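PDB 1W7C: lysyl oxidase from Pichia pastoris, which probably oxidises primary amines, lysine side chains among them, to aldehydes with the help of copper and a topaquinone cofactor. Local coordinates for residues 508-513 against 554-559; 192-197 against 204-209; 377-382 against 400-405; 15-20 against 70-75. One frame throughout, in Å; residues are numbered along the deposited sequence. Where two conformers were deposited one is given.

Interaction 1: residues 508-513 against 554-559; sequences SQYVMK and ILLIES. Unlike the reference sequence in segment 508-513: Gln509 (reference Lys).
Glu558 OE2 accepts from Ser508 OG, in one of that residue's two modelled conformers, at 2.7 Å from above the carboxylate plane, and a water donates to OE2 over 2.8 Å and also bonds Tyr510 OH. The short serine side chain sets its hydroxyl against that face of the acid, with OG held between its backbone N and carbonyl carbon (chi1 69°). OE1 forms a salt bridge with Arg534 of strand 526-536, so both carboxylate oxygens are satisfied although the residue is buried, and the acid is likely to stay ionised. An alanine in place of Glu558 would probably leave Arg534 without this counter-charge and the hydroxyl of Ser508 without this acceptor. The two strands are antiparallel neighbours in the beta-sandwich of the copper amine oxidase enzyme domain: the hydrogen-bonded pairs Ser508-Leu556 and Tyr510-Ile554 flank the non-hydrogen-bonded pair Gln509-Leu555. On the face that carries Tyr510, Leu556 CD1 lies in the plane of the phenol ring, at its edge, 3.5 Å from CE1. Met512 uses its extended, flexible chain to bring CE within 3.6 Å of Ile554 CD1. Leu477, Phe487 and Leu655 of the second subunit pack on Tyr510, Met512 and Ile554 respectively.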
loop_
_atom_site.group_PDB
_atom_site.type_symbol
_atom_site.label_atom_id
_atom_site.label_comp_id
_atom_site.label_asym_id
_atom_site.label_seq_id
_atom_site.Cartn_x
_atom_site.Cartn_y
_atom_site.Cartn_z
ATOM N N SER A 508 -13.958 5.227 -18.326
ATOM C CA SER A 508 -15.120 5.612 -17.550
ATOM C C SER A 508 -14.790 5.691 -16.096
ATOM O O SER A 508 -13.755 5.220 -15.639
ATOM C CB SER A 508 -16.250 4.610 -17.737
ATOM O OG SER A 508 -15.919 3.363 -17.118
ATOM N N GLN A 509 -15.650 6.351 -15.346
ATOM C CA GLN A 509 -15.557 6.326 -13.899
ATOM C C GLN A 509 -16.927 6.031 -13.309
ATOM O O GLN A 509 -17.941 6.550 -13.794
ATOM C CB GLN A 509 -15.060 7.677 -13.377
ATOM C CG GLN A 509 -15.896 8.836 -13.690
ATOM C CD GLN A 509 -15.323 10.110 -13.170
ATOM O OE1 GLN A 509 -14.354 10.108 -12.381
ATOM N NE2 GLN A 509 -15.908 11.234 -13.615
ATOM N N TYR A 510 -16.945 5.195 -12.286
ATOM C CA TYR A 510 -18.116 5.081 -11.422
ATOM C C TYR A 510 -17.945 6.058 -10.268
ATOM O O TYR A 510 -17.076 5.839 -9.409
ATOM C CB TYR A 510 -18.298 3.655 -10.904
ATOM C CG TYR A 510 -18.887 2.714 -11.943
ATOM C CD1 TYR A 510 -18.095 2.068 -12.857
ATOM C CD2 TYR A 510 -20.248 2.535 -12.046
ATOM C CE1 TYR A 510 -18.630 1.232 -13.808
ATOM C CE2 TYR A 510 -20.790 1.716 -13.012
ATOM C CZ TYR A 510 -19.975 1.060 -13.890
ATOM O OH TYR A 510 -20.503 0.231 -14.864
ATOM N N VAL A 511 -18.723 7.129 -10.278
ATOM C CA VAL A 511 -18.678 8.176 -9.275
ATOM C C VAL A 511 -19.595 7.743 -8.140
ATOM O O VAL A 511 -20.714 7.282 -8.374
ATOM C CB VAL A 511 -19.150 9.544 -9.870
ATOM C CG1 VAL A 511 -19.241 10.645 -8.832
ATOM C CG2 VAL A 511 -18.256 9.919 -11.029
ATOM N N MET A 512 -19.134 7.932 -6.905
ATOM C CA MET A 512 -19.880 7.558 -5.706
ATOM C C MET A 512 -20.266 8.795 -4.962
ATOM O O MET A 512 -19.436 9.644 -4.711
ATOM C CB MET A 512 -18.980 6.699 -4.820
ATOM C CG MET A 512 -18.486 5.411 -5.457
ATOM S SD MET A 512 -17.191 4.666 -4.483
ATOM C CE MET A 512 -16.895 3.210 -5.467
ATOM N N LYS A 513 -21.517 8.867 -4.536
ATOM C CA LYS A 513 -21.986 10.057 -3.827
ATOM C C LYS A 513 -23.084 9.712 -2.861
ATOM O O LYS A 513 -23.776 8.736 -3.042
ATOM C CB LYS A 513 -22.543 11.073 -4.817
ATOM C CG LYS A 513 -23.581 10.476 -5.667
ATOM N N ILE A 554 -14.256 4.957 -9.041
ATOM C CA ILE A 554 -13.499 3.835 -9.647
ATOM C C ILE A 554 -13.258 4.176 -11.104
ATOM O O ILE A 554 -14.206 4.456 -11.832
ATOM C CB ILE A 554 -14.312 2.497 -9.540
ATOM C CG1 ILE A 554 -14.429 2.073 -8.063
ATOM C CG2 ILE A 554 -13.728 1.388 -10.430
ATOM C CD1 ILE A 554 -15.413 0.917 -7.825
ATOM N N LEU A 555 -11.993 4.143 -11.515
ATOM C CA LEU A 555 -11.575 4.474 -12.895
ATOM C C LEU A 555 -11.354 3.188 -13.692
ATOM O O LEU A 555 -10.588 2.306 -13.299
ATOM C CB LEU A 555 -10.276 5.267 -12.913
ATOM C CG LEU A 555 -9.713 5.639 -14.290
ATOM C CD1 LEU A 555 -10.602 6.550 -15.020
ATOM C CD2 LEU A 555 -8.324 6.255 -14.135
ATOM N N LEU A 556 -12.005 3.118 -14.848
ATOM C CA LEU A 556 -11.967 1.963 -15.713
ATOM C C LEU A 556 -11.464 2.290 -17.109
ATOM O O LEU A 556 -11.825 3.328 -17.676
ATOM C CB LEU A 556 -13.356 1.312 -15.856
ATOM C CG LEU A 556 -14.102 0.870 -14.608
ATOM C CD1 LEU A 556 -15.465 0.330 -14.966
ATOM C CD2 LEU A 556 -13.276 -0.112 -13.783
ATOM N N ILE A 557 -10.734 1.340 -17.691
ATOM C CA ILE A 557 -10.601 1.220 -19.114
ATOM C C ILE A 557 -11.452 0.036 -19.553
ATOM O O ILE A 557 -11.213 -1.093 -19.154
ATOM C CB ILE A 557 -9.152 1.056 -19.552
ATOM C CG1 ILE A 557 -8.265 2.201 -19.016
ATOM C CG2 ILE A 557 -9.063 0.918 -21.081
ATOM C CD1 ILE A 557 -8.618 3.587 -19.427
ATOM N N GLU A 558 -12.471 0.336 -20.359
ATOM C CA GLU A 558 -13.447 -0.647 -20.831
ATOM C C GLU A 558 -13.218 -0.985 -22.300
ATOM O O GLU A 558 -12.831 -0.135 -23.097
ATOM C CB GLU A 558 -14.873 -0.039 -20.767
ATOM C CG GLU A 558 -15.346 0.378 -19.387
ATOM C CD GLU A 558 -16.748 0.950 -19.413
ATOM O OE1 GLU A 558 -17.358 1.113 -20.524
ATOM O OE2 GLU A 558 -17.282 1.315 -18.309
ATOM N N SER A 559 -13.492 -2.228 -22.662
ATOM C CA SER A 559 -13.677 -2.551 -24.074
ATOM C C SER A 559 -14.842 -1.714 -24.613
ATOM O O SER A 559 -15.869 -1.611 -23.960
ATOM C CB SER A 559 -14.023 -4.000 -24.225
ATOM O OG SER A 559 -14.187 -4.313 -25.606
HETATM O O HOH W 1 -18.895 -0.542 -17.016
#

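Interaction 2: residues 192-197 against 204-209; sequences TCNINT and LVPTGF
Val205, Cys193 and Thr207 bury the most surface of any residues here. Val205 lays CG2 against Ile195 CB at 3.7 Å, the two branched side chains crossing at about a right angle, while its carbonyl O accepts from Ile195 N over 3.0 Å. Cys193 offers its carbonyl O to two donors of one residue: Thr207 N comes in the carbonyl plane, and Thr207 OG1 stands above that plane at 2.7 Å. The hydroxyl can do this because chi1 of 63° tucks OG1 in over the threonine's own main chain; there it also accepts from Phe209 N. An alanine in place of Thr207 would probably leave the amide of Phe209 without this acceptor and take one of the two donors from Cys193 O. The sulfur of Cys193, joined to Cys172 in a disulfide, lies obliquely by the Phe209 ring, 5.4 Å from SG to the centroid. Thr192 OG1 adds a bond of 2.7 Å to Phe209 O. Helix 153-163 packs on Ile195, Thr207 and Phe209. Thr207 makes an ST turn where the chain turns the corner at Gly208 into strand 209-214, next to strand 187-195 in the antiparallel sheet.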
loop_
_atom_site.group_PDB
_atom_site.type_symbol
_atom_site.label_atom_id
_atom_site.label_comp_id
_atom_site.label_asym_id
_atom_site.label_seq_id
_atom_site.Cartn_x
_atom_site.Cartn_y
_atom_site.Cartn_z
ATOM N N THR A 192 27.511 24.702 -6.348
ATOM C CA THR A 192 27.923 24.728 -4.958
ATOM C C THR A 192 29.117 23.838 -4.741
ATOM O O THR A 192 29.611 23.215 -5.688
ATOM C CB THR A 192 26.742 24.319 -4.036
ATOM O OG1 THR A 192 27.048 24.661 -2.678
ATOM C CG2 THR A 192 26.489 22.796 -4.056
ATOM N N CYS A 193 29.577 23.781 -3.496
ATOM C CA CYS A 193 30.666 22.903 -3.111
ATOM C C CYS A 193 30.243 22.014 -1.941
ATOM O O CYS A 193 29.481 22.434 -1.065
ATOM C CB CYS A 193 31.901 23.716 -2.691
ATOM S SG CYS A 193 32.565 24.821 -3.945
ATOM N N ASN A 194 30.757 20.788 -1.936
ATOM C CA ASN A 194 30.483 19.827 -0.882
ATOM C C ASN A 194 31.802 19.243 -0.395
ATOM O O ASN A 194 32.762 19.117 -1.178
ATOM C CB ASN A 194 29.605 18.676 -1.396
ATOM C CG ASN A 194 28.240 19.141 -1.858
ATOM O OD1 ASN A 194 28.127 19.944 -2.786
ATOM N ND2 ASN A 194 27.193 18.593 -1.250
ATOM N N ILE A 195 31.871 18.885 0.878
ATOM C CA ILE A 195 33.091 18.292 1.429
ATOM C C ILE A 195 33.294 16.889 0.816
ATOM O O ILE A 195 32.339 16.126 0.688
ATOM C CB ILE A 195 33.003 18.195 2.976
ATOM C CG1 ILE A 195 32.700 19.562 3.625
ATOM C CG2 ILE A 195 34.260 17.551 3.540
ATOM C CD1 ILE A 195 33.775 20.573 3.500
ATOM N N ASN A 196 34.523 16.552 0.444
ATOM C CA ASN A 196 34.820 15.215 -0.068
ATOM C C ASN A 196 34.731 14.202 1.055
ATOM O O ASN A 196 35.183 14.461 2.171
ATOM C CB ASN A 196 36.244 15.102 -0.639
ATOM C CG ASN A 196 36.492 15.978 -1.834
ATOM O OD1 ASN A 196 35.571 16.421 -2.517
ATOM N ND2 ASN A 196 37.767 16.219 -2.113
ATOM N N THR A 197 34.161 13.045 0.748
ATOM C CA THR A 197 34.092 11.931 1.689
ATOM C C THR A 197 34.617 10.684 1.030
ATOM O O THR A 197 34.739 10.619 -0.194
ATOM C CB THR A 197 32.660 11.652 2.154
ATOM O OG1 THR A 197 31.921 11.037 1.085
ATOM C CG2 THR A 197 31.927 12.921 2.534
ATOM N N LEU A 204 25.509 14.889 2.101
ATOM C CA LEU A 204 25.230 15.207 3.497
ATOM C C LEU A 204 26.134 16.298 4.056
ATOM O O LEU A 204 25.935 16.734 5.186
ATOM C CB LEU A 204 25.351 13.940 4.361
ATOM C CG LEU A 204 24.419 12.772 3.997
ATOM C CD1 LEU A 204 24.524 11.643 5.004
ATOM C CD2 LEU A 204 22.964 13.213 3.864
ATOM N N VAL A 205 27.090 16.768 3.247
ATOM C CA VAL A 205 28.008 17.825 3.662
ATOM C C VAL A 205 28.114 18.960 2.640
ATOM O O VAL A 205 29.209 19.319 2.180
ATOM C CB VAL A 205 29.390 17.217 4.013
ATOM C CG1 VAL A 205 29.328 16.527 5.365
ATOM C CG2 VAL A 205 29.838 16.222 2.956
ATOM N N PRO A 206 26.964 19.559 2.313
ATOM C CA PRO A 206 26.944 20.782 1.511
ATOM C C PRO A 206 27.463 21.953 2.328
ATOM O O PRO A 206 27.121 22.109 3.511
ATOM C CB PRO A 206 25.457 20.973 1.203
ATOM C CG PRO A 206 24.739 20.400 2.412
ATOM C CD PRO A 206 25.611 19.214 2.793
ATOM N N THR A 207 28.284 22.792 1.701
ATOM C CA THR A 207 28.995 23.868 2.423
ATOM C C THR A 207 28.264 25.190 2.568
ATOM O O THR A 207 28.685 26.029 3.357
ATOM C CB THR A 207 30.318 24.176 1.730
ATOM O OG1 THR A 207 30.077 24.665 0.402
ATOM C CG2 THR A 207 31.175 22.917 1.585
ATOM N N GLY A 208 27.227 25.413 1.778
ATOM C CA GLY A 208 26.571 26.714 1.728
ATOM C C GLY A 208 27.341 27.758 0.952
ATOM O O GLY A 208 26.996 28.942 0.996
ATOM N N PHE A 209 28.377 27.336 0.218
ATOM C CA PHE A 209 29.047 28.251 -0.708
ATOM C C PHE A 209 28.484 28.040 -2.105
ATOM O O PHE A 209 28.507 26.928 -2.612
ATOM C CB PHE A 209 30.549 28.014 -0.723
ATOM C CG PHE A 209 31.280 28.997 -1.568
ATOM C CD1 PHE A 209 31.581 30.233 -1.072
ATOM C CD2 PHE A 209 31.568 28.723 -2.896
ATOM C CE1 PHE A 209 32.215 31.153 -1.847
ATOM C CE2 PHE A 209 32.199 29.666 -3.692
ATOM C CZ PHE A 209 32.516 30.877 -3.162
HETATM O O HOH W 2 25.863 24.038 -0.266
#

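Interaction 3: residues 377-382 against 400-405; sequences STAGYF and CVFENQ. Unlike the reference sequence in segment 377-382: Ser377 (reference Ala).
Tyr381 and Cys400 face each other as a non-hydrogen-bonded antiparallel pair, with Tyr381 CE2 3.6 Å from Cys400 CB. The cysteine sulfur stands obliquely to the phenol ring, 5.5 Å from SG to the centroid, as a sulfur-aromatic contact. Ala379 fits its single methyl between two neighbours, CB lying 3.9 Å from Cys400 CB and the same distance from Phe402 CB. Phe382 CE1 meets Val401 CG2 at 3.7 Å. Between these side-chain contacts Gly380 and Val401 exchange two backbone hydrogen bonds of 2.9 Å each, N to O. Beyond Ala379 the chains part, and water takes over: one molecule spans Thr378 O and Glu403 N, another Thr378 OG1 and Glu403 O; the second bridge needs the threonine hydroxyl, the first only a backbone carbonyl. In the next shell Cys400 is tied by a disulfide to Cys375, and Phe302 and Tyr295 meet the ring of Phe382 edge-to-face. Glu403 turns its carboxylate to Arg292 and Trp304, and Gln405 donates to Ser282 and Pro283 of the second subunit. The pair forms the base of the hairpin of strands 380-388 and 391-405; strand 418-433 binds the latter strand through the backbone of Cys400, Phe402 and Asn404.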
loop_
_atom_site.group_PDB
_atom_site.type_symbol
_atom_site.label_atom_id
_atom_site.label_comp_id
_atom_site.label_asym_id
_atom_site.label_seq_id
_atom_site.Cartn_x
_atom_site.Cartn_y
_atom_site.Cartn_z
ATOM N N SER A 377 17.083 -15.257 -3.123
ATOM C CA SER A 377 18.047 -16.231 -3.620
ATOM C C SER A 377 17.467 -17.161 -4.721
ATOM O O SER A 377 18.215 -17.709 -5.524
ATOM C CB SER A 377 18.613 -17.050 -2.453
ATOM O OG SER A 377 19.317 -16.203 -1.543
ATOM N N THR A 378 16.137 -17.245 -4.802
ATOM C CA THR A 378 15.456 -18.056 -5.821
ATOM C C THR A 378 15.286 -17.294 -7.142
ATOM O O THR A 378 14.722 -17.835 -8.097
ATOM C CB THR A 378 14.068 -18.423 -5.355
ATOM O OG1 THR A 378 13.399 -17.210 -4.968
ATOM C CG2 THR A 378 14.077 -19.323 -4.136
ATOM N N ALA A 379 15.740 -16.061 -7.207
ATOM C CA ALA A 379 15.572 -15.255 -8.425
ATOM C C ALA A 379 16.431 -15.785 -9.568
ATOM O O ALA A 379 17.499 -16.325 -9.335
ATOM C CB ALA A 379 15.952 -13.816 -8.191
ATOM N N GLY A 380 15.959 -15.590 -10.785
ATOM C CA GLY A 380 16.779 -15.699 -11.965
ATOM C C GLY A 380 17.149 -14.299 -12.459
ATOM O O GLY A 380 16.390 -13.362 -12.347
ATOM N N TYR A 381 18.353 -14.204 -13.037
ATOM C CA TYR A 381 18.913 -12.925 -13.455
ATOM C C TYR A 381 19.140 -12.864 -14.958
ATOM O O TYR A 381 19.480 -13.887 -15.597
ATOM C CB TYR A 381 20.263 -12.695 -12.755
ATOM C CG TYR A 381 20.110 -12.394 -11.314
ATOM C CD1 TYR A 381 20.184 -13.384 -10.381
ATOM C CD2 TYR A 381 19.812 -11.106 -10.883
ATOM C CE1 TYR A 381 20.003 -13.135 -9.047
ATOM C CE2 TYR A 381 19.633 -10.832 -9.566
ATOM C CZ TYR A 381 19.722 -11.843 -8.643
ATOM O OH TYR A 381 19.522 -11.579 -7.308
ATOM N N PHE A 382 18.984 -11.658 -15.494
ATOM C CA PHE A 382 19.045 -11.408 -16.939
ATOM C C PHE A 382 19.984 -10.287 -17.298
ATOM O O PHE A 382 20.106 -9.312 -16.571
ATOM C CB PHE A 382 17.604 -11.163 -17.479
ATOM C CG PHE A 382 16.780 -12.406 -17.342
ATOM C CD1 PHE A 382 16.118 -12.682 -16.158
ATOM C CD2 PHE A 382 16.826 -13.397 -18.323
ATOM C CE1 PHE A 382 15.483 -13.910 -15.975
ATOM C CE2 PHE A 382 16.184 -14.617 -18.152
ATOM C CZ PHE A 382 15.492 -14.861 -16.985
ATOM N N CYS A 400 15.924 -9.042 -12.320
ATOM C CA CYS A 400 15.673 -10.365 -11.767
ATOM C C CYS A 400 14.200 -10.694 -11.834
ATOM O O CYS A 400 13.337 -9.789 -11.861
ATOM C CB CYS A 400 16.167 -10.500 -10.310
ATOM S SG CYS A 400 15.135 -9.575 -9.124
ATOM N N VAL A 401 13.934 -11.995 -11.848
ATOM C CA VAL A 401 12.609 -12.550 -11.871
ATOM C C VAL A 401 12.484 -13.578 -10.767
ATOM O O VAL A 401 13.336 -14.451 -10.642
ATOM C CB VAL A 401 12.349 -13.207 -13.240
ATOM C CG1 VAL A 401 10.932 -13.812 -13.296
ATOM C CG2 VAL A 401 12.594 -12.183 -14.392
ATOM N N PHE A 402 11.459 -13.476 -9.935
ATOM C CA PHE A 402 11.261 -14.407 -8.847
ATOM C C PHE A 402 9.800 -14.583 -8.500
ATOM O O PHE A 402 8.975 -13.684 -8.712
ATOM C CB PHE A 402 12.061 -14.033 -7.577
ATOM C CG PHE A 402 11.660 -12.716 -6.942
ATOM C CD1 PHE A 402 12.217 -11.532 -7.383
ATOM C CD2 PHE A 402 10.763 -12.687 -5.879
ATOM C CE1 PHE A 402 11.886 -10.318 -6.793
ATOM C CE2 PHE A 402 10.428 -11.470 -5.277
ATOM C CZ PHE A 402 10.989 -10.296 -5.735
ATOM N N GLU A 403 9.483 -15.760 -7.970
ATOM C CA GLU A 403 8.161 -16.031 -7.444
ATOM C C GLU A 403 8.163 -15.819 -5.929
ATOM O O GLU A 403 8.932 -16.407 -5.195
ATOM C CB GLU A 403 7.714 -17.444 -7.776
ATOM C CG GLU A 403 6.223 -17.640 -7.465
ATOM C CD GLU A 403 5.695 -19.016 -7.848
ATOM O OE1 GLU A 403 6.418 -20.028 -7.671
ATOM O OE2 GLU A 403 4.522 -19.069 -8.293
ATOM N N ASN A 404 7.338 -14.894 -5.462
ATOM C CA ASN A 404 7.175 -14.694 -4.028
ATOM C C ASN A 404 6.016 -15.518 -3.504
ATOM O O ASN A 404 5.122 -15.871 -4.268
ATOM C CB ASN A 404 6.945 -13.208 -3.682
ATOM C CG ASN A 404 7.167 -12.908 -2.215
ATOM O OD1 ASN A 404 8.017 -13.554 -1.554
ATOM N ND2 ASN A 404 6.432 -11.916 -1.674
ATOM N N GLN A 405 6.042 -15.809 -2.194
ATOM C CA GLN A 405 4.842 -16.232 -1.468
ATOM C C GLN A 405 4.451 -15.035 -0.636
ATOM O O GLN A 405 5.124 -14.659 0.325
ATOM C CB GLN A 405 5.140 -17.444 -0.589
ATOM C CG GLN A 405 3.878 -18.039 0.062
ATOM C CD GLN A 405 2.921 -18.659 -0.925
ATOM O OE1 GLN A 405 1.773 -18.221 -1.047
ATOM N NE2 GLN A 405 3.362 -19.748 -1.576
HETATM O O HOH W 3 11.848 -17.718 -8.626
HETATM O O HOH W 4 10.852 -18.303 -4.994
#

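Interaction 4: residues 15-20 against 70-75; sequences APKTNI and TYLDED
Lys17 and Leu72 bring their CA atoms to 6.7 Å where the irregular loop 15-20 runs past the last turn of helix 65-73. Tyr71, on that turn, points its ring at the loop. Its hydroxyl accepts from Thr18 N, which lies in the plane of the ring at its edge; the bond is 2.9 Å from N to OH and fairly straight, with 160° at the hydrogen. Lys17 covers one face of the same ring, its chain and the tyrosine sliding past each other in opposite directions. In the lysine conformer described, a bend at chi2 (-81°) puts CD over the phenol, 4.3 Å from the centroid, in a CH-pi contact. NZ continues over that face at 5.0 Å from the centroid, near enough for a cation-pi interaction, and donates to Tyr71 O over 3.0 Å, nearly along the C=O axis. Two waters also accept from NZ; one donates in turn to Tyr71 O, and the other accepts from Asp75 N. Ile20 CG2 packs 3.7 Å from Tyr71 CE2, while Leu72 CD2 touches the aliphatic part of Lys17 at CB. Leu78 adds to the apolar surroundings of Ile20 and Tyr71. A lysine suits this place because it is apolar along its chain and charged at its end: its CD methylene lies over the ring while the ammonium group reaches a carbonyl at the C-terminal end of the helix. The helix dipole, the pi face and Asp75, whose OD1 is 4.3 Å from NZ and beyond a salt bridge, would all be expected to favour the positive charge.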
loop_
_atom_site.group_PDB
_atom_site.type_symbol
_atom_site.label_atom_id
_atom_site.label_comp_id
_atom_site.label_asym_id
_atom_site.label_seq_id
_atom_site.Cartn_x
_atom_site.Cartn_y
_atom_site.Cartn_z
ATOM N N ALA A 15 9.106 -18.508 -27.273
ATOM C CA ALA A 15 8.202 -17.375 -27.352
ATOM C C ALA A 15 7.293 -17.562 -28.564
ATOM O O ALA A 15 7.725 -18.183 -29.578
ATOM C CB ALA A 15 8.969 -16.121 -27.492
ATOM N N PRO A 16 6.038 -17.132 -28.460
ATOM C CA PRO A 16 5.110 -17.183 -29.600
ATOM C C PRO A 16 5.618 -16.452 -30.845
ATOM O O PRO A 16 5.329 -16.871 -31.967
ATOM C CB PRO A 16 3.850 -16.511 -29.049
ATOM C CG PRO A 16 3.936 -16.709 -27.589
ATOM C CD PRO A 16 5.388 -16.639 -27.236
ATOM N N LYS A 17 6.316 -15.348 -30.637
ATOM C CA LYS A 17 6.819 -14.501 -31.705
ATOM C C LYS A 17 8.206 -14.004 -31.338
ATOM O O LYS A 17 8.703 -14.285 -30.245
ATOM C CB LYS A 17 5.879 -13.328 -31.924
ATOM C CG LYS A 17 4.484 -13.728 -32.385
ATOM C CD LYS A 17 4.440 -14.004 -33.888
ATOM C CE LYS A 17 3.084 -14.530 -34.386
ATOM N NZ LYS A 17 2.855 -14.277 -35.886
ATOM N N THR A 18 8.852 -13.295 -32.250
ATOM C CA THR A 18 10.132 -12.627 -32.027
ATOM C C THR A 18 9.933 -11.383 -31.164
ATOM O O THR A 18 8.949 -10.636 -31.355
ATOM C CB THR A 18 10.707 -12.184 -33.399
ATOM O OG1 THR A 18 11.033 -13.351 -34.176
ATOM C CG2 THR A 18 12.030 -11.445 -33.253
ATOM N N ASN A 19 10.896 -11.097 -30.307
ATOM C CA ASN A 19 10.876 -9.871 -29.558
ATOM C C ASN A 19 11.333 -8.696 -30.434
ATOM O O ASN A 19 12.534 -8.361 -30.518
ATOM C CB ASN A 19 11.742 -10.047 -28.340
ATOM C CG ASN A 19 11.647 -8.826 -27.386
ATOM O OD1 ASN A 19 11.310 -7.697 -27.772
ATOM N ND2 ASN A 19 11.966 -9.070 -26.136
ATOM N N ILE A 20 10.356 -8.071 -31.077
ATOM C CA ILE A 20 10.586 -6.985 -32.008
ATOM C C ILE A 20 10.919 -5.664 -31.310
ATOM O O ILE A 20 11.151 -4.652 -31.969
ATOM C CB ILE A 20 9.355 -6.816 -32.946
ATOM C CG1 ILE A 20 8.050 -6.656 -32.142
ATOM C CG2 ILE A 20 9.273 -8.036 -33.870
ATOM C CD1 ILE A 20 6.868 -6.212 -32.962
ATOM N N THR A 70 -0.134 -6.288 -36.283
ATOM C CA THR A 70 -0.335 -7.108 -37.465
ATOM C C THR A 70 0.619 -8.320 -37.415
ATOM O O THR A 70 0.249 -9.454 -37.701
ATOM C CB THR A 70 -0.154 -6.270 -38.739
ATOM O OG1 THR A 70 -1.106 -5.179 -38.727
ATOM C CG2 THR A 70 -0.505 -7.051 -39.988
ATOM N N TYR A 71 1.859 -8.086 -37.012
ATOM C CA TYR A 71 2.820 -9.163 -36.818
ATOM C C TYR A 71 2.402 -10.148 -35.715
ATOM O O TYR A 71 2.439 -11.352 -35.899
ATOM C CB TYR A 71 4.207 -8.568 -36.515
ATOM C CG TYR A 71 5.210 -9.593 -36.097
ATOM C CD1 TYR A 71 5.681 -10.538 -36.996
ATOM C CD2 TYR A 71 5.699 -9.613 -34.808
ATOM C CE1 TYR A 71 6.582 -11.499 -36.631
ATOM C CE2 TYR A 71 6.624 -10.566 -34.423
ATOM C CZ TYR A 71 7.046 -11.523 -35.320
ATOM O OH TYR A 71 7.937 -12.444 -34.918
ATOM N N LEU A 72 2.017 -9.632 -34.550
ATOM C CA LEU A 72 1.690 -10.480 -33.407
ATOM C C LEU A 72 0.425 -11.280 -33.588
ATOM O O LEU A 72 0.363 -12.425 -33.139
ATOM C CB LEU A 72 1.523 -9.629 -32.140
ATOM C CG LEU A 72 2.791 -8.902 -31.676
ATOM C CD1 LEU A 72 2.462 -7.973 -30.528
ATOM C CD2 LEU A 72 3.894 -9.864 -31.270
ATOM N N ASP A 73 -0.571 -10.671 -34.242
ATOM C CA ASP A 73 -1.942 -11.173 -34.219
ATOM C C ASP A 73 -2.488 -11.653 -35.566
ATOM O O ASP A 73 -3.441 -12.427 -35.589
ATOM C CB ASP A 73 -2.890 -10.091 -33.705
ATOM C CG ASP A 73 -2.692 -9.751 -32.264
ATOM O OD1 ASP A 73 -2.017 -10.519 -31.501
ATOM O OD2 ASP A 73 -3.260 -8.739 -31.840
ATOM N N GLU A 74 -1.914 -11.150 -36.660
ATOM C CA GLU A 74 -2.476 -11.338 -38.011
ATOM C C GLU A 74 -1.442 -11.832 -39.032
ATOM O O GLU A 74 -1.576 -11.606 -40.229
ATOM C CB GLU A 74 -3.195 -10.052 -38.500
ATOM C CG GLU A 74 -4.371 -9.624 -37.595
ATOM C CD GLU A 74 -5.057 -8.342 -38.019
ATOM O OE1 GLU A 74 -4.793 -7.844 -39.128
ATOM O OE2 GLU A 74 -5.878 -7.826 -37.232
ATOM N N ASP A 75 -0.417 -12.535 -38.569
ATOM C CA ASP A 75 0.531 -13.198 -39.486
ATOM C C ASP A 75 1.263 -12.166 -40.370
ATOM O O ASP A 75 1.614 -12.446 -41.498
ATOM C CB ASP A 75 -0.171 -14.238 -40.380
ATOM C CG ASP A 75 -0.713 -15.444 -39.602
ATOM O OD1 ASP A 75 -0.167 -15.799 -38.552
ATOM O OD2 ASP A 75 -1.722 -16.069 -39.981
HETATM O O HOH W 5 3.551 -12.814 -37.913
HETATM O O HOH W 6 0.335 -13.710 -36.058
#

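In the fold
From the N terminus the chain first closes interaction 4, a loop of 49 intervening residues that brings the segment after strand 11-12 back to the end of helix 65-73. Interaction 2 follows with a short loop of six residues between strand 187-195 and the approach to strand 209-214. Interaction 3 then closes a hairpin across 17 residues, and interaction 1 spans 40 between strands 504-518 and 553-559. The four lie in series; none nests in or crosses another. Interactions 1 and 3 share the enzyme domain and both touch the second subunit, their centres about 35 Å apart. Interaction 2 sits across the chain's centre from interactions 1 and 4.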